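Long-range contacts in uncharacterized protein (Pseudomonas aeruginosa, PDB 4O5P), which acts as a type VI secretion phospholipase effector and probably hydrolyses membrane phospholipids in target cells: residues A[241-246]-A[277-282]; A[306-311]-A[347-352]; A[326-331]-A[365-370]; A[689-694]-A[779-784]. All coordinates share one frame; numbering follows the deposited sequence.

Interaction 1 contains part of the probable catalytic site. It sets the helix after the likely nucleophile turn against the strand that leads to Asp-281, the likely acid of a Ser-His-Asp triad. Interaction 2 touches interaction 1, their centres about 11 Å apart, where Arg-244 NH2 meets Ser-348 O at 2.8 Å. Interaction 3 continues the same sheet, and Leu-277 N bonds Arg-330 O at 2.8 Å. Interactions 2 and 3 alternate along the chain and share Glu-311, which pairs with Arg-367. Interaction 4 is the most remote from interaction 3, with centres about 21 Å apart, but reaches interaction 2 through Arg-307 NH1 and Asp-690 OD2, 2.8 Å apart.

Interaction 1. Residues A[241-246]-A[277-282]; sequences AEARAF and LGLFDT
Ala-243 and Arg-244 lie on the helix that follows the probable nucleophile elbow of an alpha/beta-hydrolase fold, packing on Leu-277, Leu-279 and Thr-282 of a central strand and the loop at its end. The axes of helix 241-246 and strand 277-280 approach to 9.1 Å, roughly antiparallel at 150°. Ala-243 CB touches two leucine methyls on one side, 4.0 Å from Leu-277 CD1 and 3.9 Å from Leu-279 CD2. The other methyl of Leu-279, CD1, meets Arg-244 CD at 3.6 Å. The arginine chain then bends at chi3 (69°). Arg-244 NH1 gives a weak bond to Thr-282 OG1 at 2.8 Å, and OG1 lies at the guanidinium edge, in plane. Thr-282 CG2 touches Ala-241 N at 3.7 Å. Asp-281, just before Thr-282, bonds His-379, consistent with a catalytic triad. The stronger partners of the guanidinium are backbone oxygens: Met-306 O for NE, Asp-347 O for NH1 and Ser-348 O for NH2. The buried positive charge would thus be met by neutral carbonyl dipoles.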
loop_
_atom_site.group_PDB
_atom_site.type_symbol
_atom_site.label_atom_id
_atom_site.label_comp_id
_atom_site.label_asym_id
_atom_site.label_seq_id
_atom_site.Cartn_x
_atom_site.Cartn_y
_atom_site.Cartn_z
ATOM N N ALA A 241 1.772 -1.507 -4.201
ATOM C CA ALA A 241 3.208 -1.797 -4.261
ATOM C C ALA A 241 3.449 -3.244 -4.683
ATOM O O ALA A 241 4.309 -3.524 -5.543
ATOM C CB ALA A 241 3.874 -1.516 -2.921
ATOM N N GLU A 242 2.698 -4.162 -4.064
ATOM C CA GLU A 242 2.787 -5.575 -4.386
ATOM C C GLU A 242 2.416 -5.832 -5.834
ATOM O O GLU A 242 3.040 -6.650 -6.483
ATOM C CB GLU A 242 1.885 -6.405 -3.482
ATOM C CG GLU A 242 2.380 -6.563 -2.039
ATOM C CD GLU A 242 1.219 -6.755 -1.105
ATOM O OE1 GLU A 242 0.233 -7.387 -1.538
ATOM O OE2 GLU A 242 1.264 -6.262 0.042
ATOM N N ALA A 243 1.394 -5.153 -6.339
ATOM C CA ALA A 243 1.001 -5.344 -7.744
ATOM C C ALA A 243 2.117 -4.921 -8.682
ATOM O O ALA A 243 2.377 -5.572 -9.704
ATOM C CB ALA A 243 -0.251 -4.592 -8.058
ATOM N N ARG A 244 2.774 -3.826 -8.349
ATOM C CA ARG A 244 3.841 -3.318 -9.209
ATOM C C ARG A 244 5.057 -4.239 -9.212
ATOM O O ARG A 244 5.614 -4.565 -10.278
ATOM C CB ARG A 244 4.182 -1.880 -8.797
ATOM C CG ARG A 244 2.986 -0.962 -9.058
ATOM C CD ARG A 244 3.083 0.410 -8.376
ATOM N NE ARG A 244 4.112 1.282 -8.943
ATOM C CZ ARG A 244 4.153 2.591 -8.728
ATOM N NH1 ARG A 244 3.203 3.155 -7.996
ATOM N NH2 ARG A 244 5.125 3.339 -9.242
ATOM N N ALA A 245 5.446 -4.693 -8.022
ATOM C CA ALA A 245 6.515 -5.683 -7.942
ATOM C C ALA A 245 6.113 -6.970 -8.670
ATOM O O ALA A 245 6.906 -7.538 -9.409
ATOM C CB ALA A 245 6.882 -5.961 -6.481
ATOM N N PHE A 246 4.873 -7.417 -8.475
ATOM C CA PHE A 246 4.313 -8.567 -9.190
ATOM C C PHE A 246 4.483 -8.425 -10.707
ATOM O O PHE A 246 4.993 -9.323 -11.374
ATOM C CB PHE A 246 2.833 -8.718 -8.816
ATOM C CG PHE A 246 2.057 -9.687 -9.676
ATOM C CD1 PHE A 246 1.411 -9.251 -10.838
ATOM C CD2 PHE A 246 1.925 -11.013 -9.298
ATOM C CE1 PHE A 246 0.686 -10.131 -11.614
ATOM C CE2 PHE A 246 1.194 -11.906 -10.069
ATOM C CZ PHE A 246 0.572 -11.466 -11.237
ATOM N N LEU A 277 -3.624 -2.764 -15.238
ATOM C CA LEU A 277 -3.065 -2.660 -13.900
ATOM C C LEU A 277 -3.708 -1.431 -13.235
ATOM O O LEU A 277 -3.471 -0.290 -13.652
ATOM C CB LEU A 277 -1.543 -2.506 -13.991
ATOM C CG LEU A 277 -0.699 -2.398 -12.724
ATOM C CD1 LEU A 277 -0.798 -3.697 -11.906
ATOM C CD2 LEU A 277 0.741 -2.105 -13.128
ATOM N N GLY A 278 -4.568 -1.665 -12.249
ATOM C CA GLY A 278 -5.277 -0.565 -11.602
ATOM C C GLY A 278 -4.805 -0.371 -10.174
ATOM O O GLY A 278 -4.940 -1.272 -9.346
ATOM N N LEU A 279 -4.284 0.818 -9.879
ATOM C CA LEU A 279 -3.642 1.082 -8.599
ATOM C C LEU A 279 -4.248 2.274 -7.849
ATOM O O LEU A 279 -4.516 3.332 -8.427
ATOM C CB LEU A 279 -2.155 1.338 -8.806
ATOM C CG LEU A 279 -1.399 0.380 -9.713
ATOM C CD1 LEU A 279 -0.032 0.981 -10.010
ATOM C CD2 LEU A 279 -1.294 -0.989 -9.064
ATOM N N PHE A 280 -4.477 2.086 -6.555
ATOM C CA PHE A 280 -4.956 3.160 -5.701
ATOM C C PHE A 280 -3.812 3.527 -4.762
ATOM O O PHE A 280 -3.420 2.687 -3.933
ATOM C CB PHE A 280 -6.133 2.683 -4.837
ATOM C CG PHE A 280 -7.368 2.284 -5.609
ATOM C CD1 PHE A 280 -8.373 3.217 -5.857
ATOM C CD2 PHE A 280 -7.555 0.973 -6.031
ATOM C CE1 PHE A 280 -9.526 2.864 -6.531
ATOM C CE2 PHE A 280 -8.718 0.604 -6.708
ATOM C CZ PHE A 280 -9.705 1.552 -6.964
ATOM N N ASP A 281 -3.260 4.735 -4.917
ATOM C CA ASP A 281 -2.353 5.344 -3.914
ATOM C C ASP A 281 -1.270 4.409 -3.412
ATOM O O ASP A 281 -1.316 3.987 -2.261
ATOM C CB ASP A 281 -3.164 5.862 -2.714
ATOM C CG ASP A 281 -2.532 7.058 -2.047
ATOM O OD1 ASP A 281 -2.178 8.015 -2.761
ATOM O OD2 ASP A 281 -2.385 7.060 -0.803
ATOM N N THR A 282 -0.305 4.082 -4.282
ATOM C CA THR A 282 0.766 3.143 -3.961
ATOM C C THR A 282 1.611 3.577 -2.768
ATOM O O THR A 282 2.134 4.690 -2.760
ATOM C CB THR A 282 1.742 3.013 -5.131
ATOM O OG1 THR A 282 1.028 2.622 -6.303
ATOM C CG2 THR A 282 2.833 1.989 -4.820
#

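Interaction 2. Residues A[306-311]-A[347-352]; sequences MRLPDE and DSIRRR
The guanidinium groups of Arg-307 and Arg-351 have planes 18° apart. Arg-351 CG, set between its backbone N and carbonyl carbon (chi1 90°), covers one face of the Arg-307 group, 3.2 Å above the plane and toward the rim. In the plane, at the edges, are Asp-310 OD2 and Arg-352 O. Arg-307 NH2 lies over one face of the Arg-351 group, which has a water at its edge. Arg-307 grips Arg-352 O end-on, from NH1 at 2.9 Å and NH2 at 2.8 Å. Asp-310 is shared: OD2 takes Arg-307 NH2 at 2.6 Å on the syn lone pair, and OD1 takes Arg-351 NH2 at 3.1 Å. The carboxylate should offset the repulsion of the two arginines; Asp-353 is a further partner of Arg-351, and Asp-690 of Arg-307.

Residues 306-311 form a loop of the catalytic domain, while 347-352 belong to an edge strand of a three-stranded mixed sheet. Beside the charged groups, Leu-308 CD1 rests on Ile-349 CB at 3.9 Å. One water joins Leu-308 N to Ile-349 O, another Leu-308 O to Arg-351 NE. CB of selenomethionine Met-306 meets Asp-347 OD2 at 3.5 Å, the side chains crossing at about a right angle.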
loop_
_atom_site.group_PDB
_atom_site.type_symbol
_atom_site.label_atom_id
_atom_site.label_comp_id
_atom_site.label_asym_id
_atom_site.label_seq_id
_atom_site.Cartn_x
_atom_site.Cartn_y
_atom_site.Cartn_z
HETATM N N MSE A 306 9.191 -0.538 -8.233
HETATM C CA MSE A 306 7.987 0.271 -8.326
HETATM C C MSE A 306 7.822 0.822 -9.733
HETATM O O MSE A 306 6.708 1.107 -10.185
HETATM C CB MSE A 306 8.034 1.417 -7.314
HETATM C CG MSE A 306 7.984 0.938 -5.855
HETATM SE SE MSE A 306 6.339 -0.067 -5.546
HETATM C CE MSE A 306 7.084 -1.856 -5.695
ATOM N N ARG A 307 8.953 1.014 -10.400
ATOM C CA ARG A 307 8.981 1.495 -11.774
ATOM C C ARG A 307 8.142 0.561 -12.642
ATOM O O ARG A 307 8.372 -0.653 -12.638
ATOM C CB ARG A 307 10.428 1.471 -12.253
ATOM C CG ARG A 307 10.670 2.167 -13.551
ATOM C CD ARG A 307 12.030 1.754 -14.132
ATOM N NE ARG A 307 12.076 2.159 -15.527
ATOM C CZ ARG A 307 12.418 3.378 -15.927
ATOM N NH1 ARG A 307 12.784 4.297 -15.028
ATOM N NH2 ARG A 307 12.406 3.674 -17.221
ATOM N N LEU A 308 7.163 1.100 -13.367
ATOM C CA LEU A 308 6.290 0.229 -14.155
ATOM C C LEU A 308 7.127 -0.494 -15.229
ATOM O O LEU A 308 8.192 -0.000 -15.614
ATOM C CB LEU A 308 5.146 1.020 -14.788
ATOM C CG LEU A 308 4.038 1.672 -13.949
ATOM C CD1 LEU A 308 3.055 2.336 -14.884
ATOM C CD2 LEU A 308 3.282 0.696 -13.069
ATOM N N PRO A 309 6.679 -1.686 -15.670
ATOM C CA PRO A 309 7.457 -2.424 -16.683
ATOM C C PRO A 309 7.686 -1.613 -17.955
ATOM O O PRO A 309 6.753 -0.967 -18.456
ATOM C CB PRO A 309 6.564 -3.635 -17.000
ATOM C CG PRO A 309 5.849 -3.908 -15.727
ATOM C CD PRO A 309 5.585 -2.509 -15.119
ATOM N N ASP A 310 8.920 -1.633 -18.452
ATOM C CA ASP A 310 9.244 -0.977 -19.708
ATOM C C ASP A 310 9.171 -1.980 -20.850
ATOM O O ASP A 310 9.668 -3.104 -20.744
ATOM C CB ASP A 310 10.631 -0.335 -19.659
ATOM C CG ASP A 310 10.577 1.132 -19.282
ATOM O OD1 ASP A 310 9.605 1.818 -19.682
ATOM O OD2 ASP A 310 11.506 1.604 -18.605
ATOM N N GLU A 311 8.528 -1.564 -21.931
ATOM C CA GLU A 311 8.402 -2.399 -23.107
ATOM C C GLU A 311 9.705 -2.353 -23.896
ATOM O O GLU A 311 10.440 -1.357 -23.842
ATOM C CB GLU A 311 7.232 -1.920 -23.968
ATOM C CG GLU A 311 5.884 -1.874 -23.238
ATOM C CD GLU A 311 5.467 -3.219 -22.641
ATOM O OE1 GLU A 311 5.931 -4.280 -23.121
ATOM O OE2 GLU A 311 4.668 -3.215 -21.677
ATOM N N ASP A 347 4.288 6.280 -3.896
ATOM C CA ASP A 347 5.085 6.032 -5.085
ATOM C C ASP A 347 4.276 6.397 -6.320
ATOM O O ASP A 347 3.345 5.686 -6.703
ATOM C CB ASP A 347 5.562 4.574 -5.166
ATOM C CG ASP A 347 7.001 4.409 -4.714
ATOM O OD1 ASP A 347 7.217 4.248 -3.495
ATOM O OD2 ASP A 347 7.923 4.433 -5.571
ATOM N N SER A 348 4.650 7.497 -6.952
ATOM C CA SER A 348 4.075 7.846 -8.246
ATOM C C SER A 348 4.504 6.817 -9.306
ATOM O O SER A 348 5.492 6.112 -9.129
ATOM C CB SER A 348 4.546 9.240 -8.648
ATOM O OG SER A 348 4.089 9.603 -9.944
ATOM N N ILE A 349 3.761 6.716 -10.397
ATOM C CA ILE A 349 4.186 5.856 -11.499
ATOM C C ILE A 349 4.974 6.652 -12.537
ATOM O O ILE A 349 5.280 6.135 -13.619
ATOM C CB ILE A 349 3.008 5.188 -12.197
ATOM C CG1 ILE A 349 2.012 6.234 -12.697
ATOM C CG2 ILE A 349 2.333 4.173 -11.278
ATOM C CD1 ILE A 349 1.051 5.698 -13.728
ATOM N N ARG A 350 5.287 7.905 -12.201
ATOM C CA ARG A 350 6.196 8.744 -13.005
ATOM C C ARG A 350 7.642 8.261 -12.869
ATOM O O ARG A 350 8.072 7.810 -11.801
ATOM C CB ARG A 350 6.129 10.229 -12.584
ATOM C CG ARG A 350 6.467 11.248 -13.712
ATOM C CD ARG A 350 6.292 12.692 -13.246
ATOM N NE ARG A 350 7.357 13.120 -12.330
ATOM C CZ ARG A 350 7.230 14.126 -11.473
ATOM N NH1 ARG A 350 6.080 14.772 -11.393
ATOM N NH2 ARG A 350 8.230 14.459 -10.677
ATOM N N ARG A 351 8.392 8.352 -13.959
ATOM C CA ARG A 351 9.777 7.900 -13.973
ATOM C C ARG A 351 10.497 8.413 -15.230
ATOM O O ARG A 351 9.858 8.807 -16.214
ATOM C CB ARG A 351 9.824 6.372 -13.931
ATOM C CG ARG A 351 9.810 5.711 -15.303
ATOM C CD ARG A 351 8.471 5.805 -16.037
ATOM N NE ARG A 351 8.550 5.087 -17.316
ATOM C CZ ARG A 351 8.989 5.630 -18.449
ATOM N NH1 ARG A 351 9.369 6.905 -18.468
ATOM N NH2 ARG A 351 9.045 4.911 -19.567
ATOM N N ARG A 352 11.824 8.390 -15.200
ATOM C CA ARG A 352 12.608 8.777 -16.370
ATOM C C ARG A 352 12.753 7.606 -17.351
ATOM O O ARG A 352 12.843 6.448 -16.924
ATOM C CB ARG A 352 13.984 9.263 -15.920
ATOM C CG ARG A 352 13.929 10.351 -14.853
ATOM C CD ARG A 352 15.327 10.841 -14.497
ATOM N NE ARG A 352 15.949 11.471 -15.661
ATOM C CZ ARG A 352 17.260 11.619 -15.840
ATOM N NH1 ARG A 352 18.125 11.167 -14.928
ATOM N NH2 ARG A 352 17.705 12.204 -16.949
HETATM O O HOH W 1 6.684 3.913 -13.147
HETATM O O HOH W 2 8.002 2.464 -17.128
#

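Interaction 3. Residues A[326-331]-A[365-370]; sequences SFLKRC and CYRKWT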
loop_
_atom_site.group_PDB
_atom_site.type_symbol
_atom_site.label_atom_id
_atom_site.label_comp_id
_atom_site.label_asym_id
_atom_site.label_seq_id
_atom_site.Cartn_x
_atom_site.Cartn_y
_atom_site.Cartn_z
ATOM N N SER A 326 3.883 -6.136 -26.483
ATOM C CA SER A 326 3.888 -5.441 -25.188
ATOM C C SER A 326 3.494 -6.320 -23.995
ATOM O O SER A 326 2.624 -7.182 -24.101
ATOM C CB SER A 326 2.980 -4.201 -25.238
ATOM O OG SER A 326 3.329 -3.345 -26.315
ATOM N N PHE A 327 4.144 -6.084 -22.863
ATOM C CA PHE A 327 3.819 -6.788 -21.631
ATOM C C PHE A 327 2.660 -6.136 -20.850
ATOM O O PHE A 327 1.767 -6.832 -20.337
ATOM C CB PHE A 327 5.070 -6.915 -20.768
ATOM C CG PHE A 327 4.845 -7.665 -19.492
ATOM C CD1 PHE A 327 4.594 -9.028 -19.514
ATOM C CD2 PHE A 327 4.877 -7.002 -18.269
ATOM C CE1 PHE A 327 4.384 -9.724 -18.335
ATOM C CE2 PHE A 327 4.657 -7.692 -17.082
ATOM C CZ PHE A 327 4.418 -9.052 -17.112
ATOM N N LEU A 328 2.658 -4.805 -20.784
ATOM C CA LEU A 328 1.630 -4.068 -20.038
ATOM C C LEU A 328 0.822 -3.189 -20.977
ATOM O O LEU A 328 1.379 -2.297 -21.620
ATOM C CB LEU A 328 2.279 -3.200 -18.945
ATOM C CG LEU A 328 1.370 -2.227 -18.190
ATOM C CD1 LEU A 328 0.368 -3.017 -17.375
ATOM C CD2 LEU A 328 2.206 -1.294 -17.268
ATOM N N LYS A 329 -0.485 -3.417 -21.055
ATOM C CA LYS A 329 -1.332 -2.687 -22.017
ATOM C C LYS A 329 -1.918 -1.376 -21.483
ATOM O O LYS A 329 -2.265 -0.491 -22.260
ATOM C CB LYS A 329 -2.498 -3.565 -22.477
ATOM C CG LYS A 329 -2.128 -4.948 -23.004
ATOM C CD LYS A 329 -1.136 -4.909 -24.145
ATOM C CE LYS A 329 -0.725 -6.358 -24.480
ATOM N NZ LYS A 329 0.093 -6.518 -25.737
ATOM N N ARG A 330 -2.041 -1.257 -20.166
ATOM C CA ARG A 330 -2.795 -0.154 -19.564
ATOM C C ARG A 330 -2.599 -0.120 -18.046
ATOM O O ARG A 330 -2.825 -1.121 -17.360
ATOM C CB ARG A 330 -4.289 -0.309 -19.874
ATOM C CG ARG A 330 -5.195 0.775 -19.263
ATOM C CD ARG A 330 -4.939 2.144 -19.893
ATOM N NE ARG A 330 -5.894 3.146 -19.424
ATOM C CZ ARG A 330 -5.704 4.459 -19.543
ATOM N NH1 ARG A 330 -4.586 4.919 -20.086
ATOM N NH2 ARG A 330 -6.618 5.308 -19.105
ATOM N N CYS A 331 -2.195 1.036 -17.526
ATOM C CA CYS A 331 -2.124 1.228 -16.082
ATOM C C CYS A 331 -2.776 2.542 -15.663
ATOM O O CYS A 331 -2.472 3.603 -16.217
ATOM C CB CYS A 331 -0.679 1.189 -15.585
ATOM S SG CYS A 331 -0.514 1.461 -13.782
ATOM N N CYS A 365 8.656 11.421 -16.464
ATOM C CA CYS A 365 7.403 11.453 -17.204
ATOM C C CYS A 365 6.676 10.118 -17.076
ATOM O O CYS A 365 7.068 9.244 -16.304
ATOM C CB CYS A 365 7.670 11.734 -18.689
ATOM S SG CYS A 365 8.669 10.429 -19.496
ATOM N N TYR A 366 5.628 9.956 -17.864
ATOM C CA TYR A 366 4.783 8.777 -17.758
ATOM C C TYR A 366 4.910 7.936 -19.006
ATOM O O TYR A 366 4.815 8.435 -20.130
ATOM C CB TYR A 366 3.323 9.184 -17.521
ATOM C CG TYR A 366 3.141 9.925 -16.220
ATOM C CD1 TYR A 366 3.356 11.291 -16.144
ATOM C CD2 TYR A 366 2.792 9.241 -15.050
ATOM C CE1 TYR A 366 3.206 11.979 -14.938
ATOM C CE2 TYR A 366 2.632 9.909 -13.849
ATOM C CZ TYR A 366 2.838 11.272 -13.795
ATOM O OH TYR A 366 2.683 11.921 -12.592
ATOM N N ARG A 367 5.136 6.653 -18.787
ATOM C CA ARG A 367 5.144 5.645 -19.844
ATOM C C ARG A 367 3.836 5.578 -20.648
ATOM O O ARG A 367 2.757 5.750 -20.082
ATOM C CB ARG A 367 5.392 4.298 -19.171
ATOM C CG ARG A 367 5.691 3.208 -20.123
ATOM C CD ARG A 367 4.470 2.331 -20.292
ATOM N NE ARG A 367 4.831 0.955 -20.096
ATOM C CZ ARG A 367 4.169 -0.067 -20.606
ATOM N NH1 ARG A 367 3.091 0.130 -21.359
ATOM N NH2 ARG A 367 4.602 -1.280 -20.351
ATOM N N LYS A 368 3.926 5.296 -21.953
ATOM C CA LYS A 368 2.734 5.176 -22.805
ATOM C C LYS A 368 1.651 4.308 -22.153
ATOM O O LYS A 368 1.956 3.366 -21.425
ATOM C CB LYS A 368 3.093 4.588 -24.189
ATOM C CG LYS A 368 3.707 3.183 -24.154
ATOM C CD LYS A 368 4.011 2.667 -25.567
ATOM C CE LYS A 368 4.673 1.295 -25.529
ATOM N NZ LYS A 368 5.079 0.799 -26.879
ATOM N N TRP A 369 0.388 4.646 -22.381
ATOM C CA TRP A 369 -0.730 3.822 -21.913
ATOM C C TRP A 369 -0.846 3.760 -20.392
ATOM O O TRP A 369 -1.553 2.890 -19.874
ATOM C CB TRP A 369 -0.634 2.381 -22.444
ATOM C CG TRP A 369 -0.319 2.259 -23.911
ATOM C CD1 TRP A 369 -0.599 3.165 -24.896
ATOM C CD2 TRP A 369 0.352 1.166 -24.550
ATOM N NE1 TRP A 369 -0.155 2.689 -26.115
ATOM C CE2 TRP A 369 0.429 1.464 -25.926
ATOM C CE3 TRP A 369 0.894 -0.044 -24.089
ATOM C CZ2 TRP A 369 1.038 0.599 -26.848
ATOM C CZ3 TRP A 369 1.488 -0.895 -25.004
ATOM C CH2 TRP A 369 1.554 -0.569 -26.367
ATOM N N THR A 370 -0.163 4.661 -19.682
ATOM C CA THR A 370 -0.303 4.741 -18.223
ATOM C C THR A 370 -0.681 6.163 -17.796
ATOM O O THR A 370 -0.157 7.135 -18.342
ATOM C CB THR A 370 0.971 4.262 -17.493
ATOM O OG1 THR A 370 2.046 5.189 -17.704
ATOM C CG2 THR A 370 1.390 2.890 -18.022
HETATM O O HOH W 3 5.136 -1.925 -27.072
#
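Cys-331 N bonds Trp-369 O at 3.1 Å, nearly straight at 161° and in the carbonyl plane. The same oxygen receives a CA-H...O contact from Arg-330, and Thr-370 CA makes another to Cys-331 O. Cys-331 and Thr-370 form a parallel bridge, and their side chains stand on one face of the sheet, with Cys-331 CB 3.6 Å from Thr-370 CG2, and Leu-308 packs there too.

The Trp-369 indole comes edge-on to the other segment. Leu-328 O lies in the ring plane, 3.4 Å from Trp-369 CE3, and Ser-326 CB is at the same rim, 3.6 Å from Trp-369 CZ3. One ring face is covered by Lys-368 CD, 3.7 Å above the centre. Leu-328 O also accepts from Arg-367 NH1 at 3.0 Å, with the donor tilted 30° from the carbonyl plane. Arg-367 CG is anti to the backbone N (chi1 -169°), and the chain bends at chi2 and chi3. Arg-367 NH2 closes on Leu-328 CB at 3.3 Å.

In the second shell, Glu-311 pairs with Arg-367 and also takes the backbone N-H groups of Phe-327 and Leu-328. Residues 367-370 form a type II turn. Thr-370 N and OG1 both reach Arg-367 O from the same face of its plane.

The Cys-331 to Thr-370 bridge opens the pairing of neighbouring parallel strands, 331-336 and 370-375, in the central sheet expected of an alpha/beta hydrolase.

Interaction 4. Residues A[689-694]-A[779-784]; sequences FDNESN and PGDKVE
The first torsions bring the CG atoms of Asn-691 and Asp-781 toward each other. In Asn-691, CG lies between the backbone N and the carbonyl carbon (chi1 62°). In Asp-781, CG is anti to the carbonyl carbon, beside the backbone N (chi1 -64°). The bond from Asn-691 ND2 to Asp-781 OD1, 2.9 Å, is fairly straight at 164°. The acceptor lies in the amide plane, whereas the donor comes in on the syn side, somewhat out of the carboxylate plane. Asn-691 CB adds a contact to the same OD1 at 3.4 Å. The backbone of Asn-691 makes a second bond, from Gly-780 N to Asn-691 O at 3.1 Å.

The segment 689-694 is the tip of a beta hairpin. A type II' turn from Phe-689 to Glu-692 links strands 687-689 and 692-693, and Phe-689 and Glu-692 bond each other through both backbone N-H groups. This turn meets the first turn of helix 779-787, so an N-H at the start of that helix is satisfied from the hairpin. The backbones come close: the CA atoms of Asn-691 and Gly-780 are 4.1 Å apart, and the glycine puts no side chain between them.

Pro-779 packs beside these bonds. Its CD lies 3.2 Å from Asn-691 O and 3.1 Å from Ser-693 OG, and Ser-693 OG is itself hydrogen-bonded to Lys-695 O. On the turn, Asp-690 OD2 forms salt bridges with Arg-307 and Arg-360.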
loop_
_atom_site.group_PDB
_atom_site.type_symbol
_atom_site.label_atom_id
_atom_site.label_comp_id
_atom_site.label_asym_id
_atom_site.label_seq_id
_atom_site.Cartn_x
_atom_site.Cartn_y
_atom_site.Cartn_z
ATOM N N PHE A 689 9.402 9.104 -7.278
ATOM C CA PHE A 689 9.143 8.896 -8.699
ATOM C C PHE A 689 10.290 8.015 -9.171
ATOM O O PHE A 689 11.333 8.517 -9.617
ATOM C CB PHE A 689 9.125 10.208 -9.492
ATOM C CG PHE A 689 8.330 11.316 -8.855
ATOM C CD1 PHE A 689 8.921 12.171 -7.924
ATOM C CD2 PHE A 689 7.014 11.548 -9.228
ATOM C CE1 PHE A 689 8.187 13.208 -7.354
ATOM C CE2 PHE A 689 6.280 12.580 -8.658
ATOM C CZ PHE A 689 6.865 13.401 -7.721
ATOM N N ASP A 690 10.110 6.703 -9.029
ATOM C CA ASP A 690 11.186 5.745 -9.268
ATOM C C ASP A 690 12.378 6.036 -8.358
ATOM O O ASP A 690 12.267 5.898 -7.146
ATOM C CB ASP A 690 11.575 5.730 -10.747
ATOM C CG ASP A 690 12.576 4.630 -11.088
ATOM O OD1 ASP A 690 12.849 3.732 -10.252
ATOM O OD2 ASP A 690 13.075 4.659 -12.230
ATOM N N ASN A 691 13.512 6.430 -8.926
ATOM C CA ASN A 691 14.698 6.679 -8.122
ATOM C C ASN A 691 14.688 8.060 -7.480
ATOM O O ASN A 691 15.464 8.320 -6.572
ATOM C CB ASN A 691 15.977 6.505 -8.958
ATOM C CG ASN A 691 16.057 7.492 -10.110
ATOM O OD1 ASN A 691 15.066 7.734 -10.794
ATOM N ND2 ASN A 691 17.236 8.074 -10.320
ATOM N N GLU A 692 13.811 8.939 -7.962
ATOM C CA GLU A 692 13.796 10.327 -7.488
ATOM C C GLU A 692 12.726 10.540 -6.418
ATOM O O GLU A 692 11.797 9.738 -6.296
ATOM C CB GLU A 692 13.540 11.281 -8.669
ATOM C CG GLU A 692 14.478 11.067 -9.852
ATOM C CD GLU A 692 14.285 12.095 -10.948
ATOM O OE1 GLU A 692 13.144 12.272 -11.429
ATOM O OE2 GLU A 692 15.285 12.741 -11.322
ATOM N N SER A 693 12.850 11.625 -5.655
ATOM C CA SER A 693 11.855 11.964 -4.648
ATOM C C SER A 693 11.560 13.466 -4.696
ATOM O O SER A 693 12.348 14.245 -5.258
ATOM C CB SER A 693 12.341 11.542 -3.243
ATOM O OG SER A 693 13.653 12.029 -2.999
ATOM N N ASN A 694 10.436 13.884 -4.114
ATOM C CA ASN A 694 10.085 15.308 -4.109
ATOM C C ASN A 694 10.805 16.125 -3.050
ATOM O O ASN A 694 10.808 17.352 -3.106
ATOM C CB ASN A 694 8.564 15.520 -3.992
ATOM C CG ASN A 694 7.987 14.998 -2.670
ATOM O OD1 ASN A 694 8.573 14.132 -2.004
ATOM N ND2 ASN A 694 6.820 15.516 -2.295
ATOM N N PRO A 779 17.191 9.347 -3.891
ATOM C CA PRO A 779 17.471 8.367 -2.841
ATOM C C PRO A 779 17.616 6.941 -3.388
ATOM O O PRO A 779 18.307 6.137 -2.779
ATOM C CB PRO A 779 16.244 8.488 -1.930
ATOM C CG PRO A 779 15.141 8.942 -2.837
ATOM C CD PRO A 779 15.817 9.883 -3.795
ATOM N N GLY A 780 16.981 6.636 -4.516
ATOM C CA GLY A 780 17.137 5.320 -5.122
ATOM C C GLY A 780 18.578 5.036 -5.523
ATOM O O GLY A 780 19.084 3.907 -5.379
ATOM N N ASP A 781 19.233 6.075 -6.023
ATOM C CA ASP A 781 20.637 6.021 -6.428
ATOM C C ASP A 781 21.569 5.752 -5.234
ATOM O O ASP A 781 22.467 4.897 -5.312
ATOM C CB ASP A 781 21.041 7.353 -7.073
ATOM C CG ASP A 781 20.296 7.650 -8.372
ATOM O OD1 ASP A 781 19.330 6.935 -8.735
ATOM O OD2 ASP A 781 20.677 8.646 -9.027
ATOM N N LYS A 782 21.368 6.500 -4.143
ATOM C CA LYS A 782 22.115 6.297 -2.897
ATOM C C LYS A 782 21.849 4.926 -2.264
ATOM O O LYS A 782 22.763 4.290 -1.724
ATOM C CB LYS A 782 21.770 7.397 -1.871
ATOM C CG LYS A 782 22.169 8.813 -2.286
ATOM C CD LYS A 782 23.694 8.990 -2.345
ATOM C CE LYS A 782 24.066 10.403 -2.793
ATOM N NZ LYS A 782 25.524 10.661 -2.698
ATOM N N VAL A 783 20.594 4.478 -2.304
ATOM C CA VAL A 783 20.240 3.183 -1.735
ATOM C C VAL A 783 20.972 2.092 -2.515
ATOM O O VAL A 783 21.588 1.194 -1.920
ATOM C CB VAL A 783 18.706 2.938 -1.736
ATOM C CG1 VAL A 783 18.402 1.456 -1.572
ATOM C CG2 VAL A 783 18.015 3.751 -0.629
ATOM N N GLU A 784 20.937 2.193 -3.843
ATOM C CA GLU A 784 21.675 1.246 -4.700
ATOM C C GLU A 784 23.168 1.276 -4.377
ATOM O O GLU A 784 23.789 0.228 -4.177
ATOM C CB GLU A 784 21.458 1.573 -6.182
ATOM C CG GLU A 784 21.636 0.394 -7.147
ATOM C CD GLU A 784 23.088 -0.002 -7.366
ATOM O OE1 GLU A 784 23.336 -1.122 -7.888
ATOM O OE2 GLU A 784 23.986 0.806 -7.030
#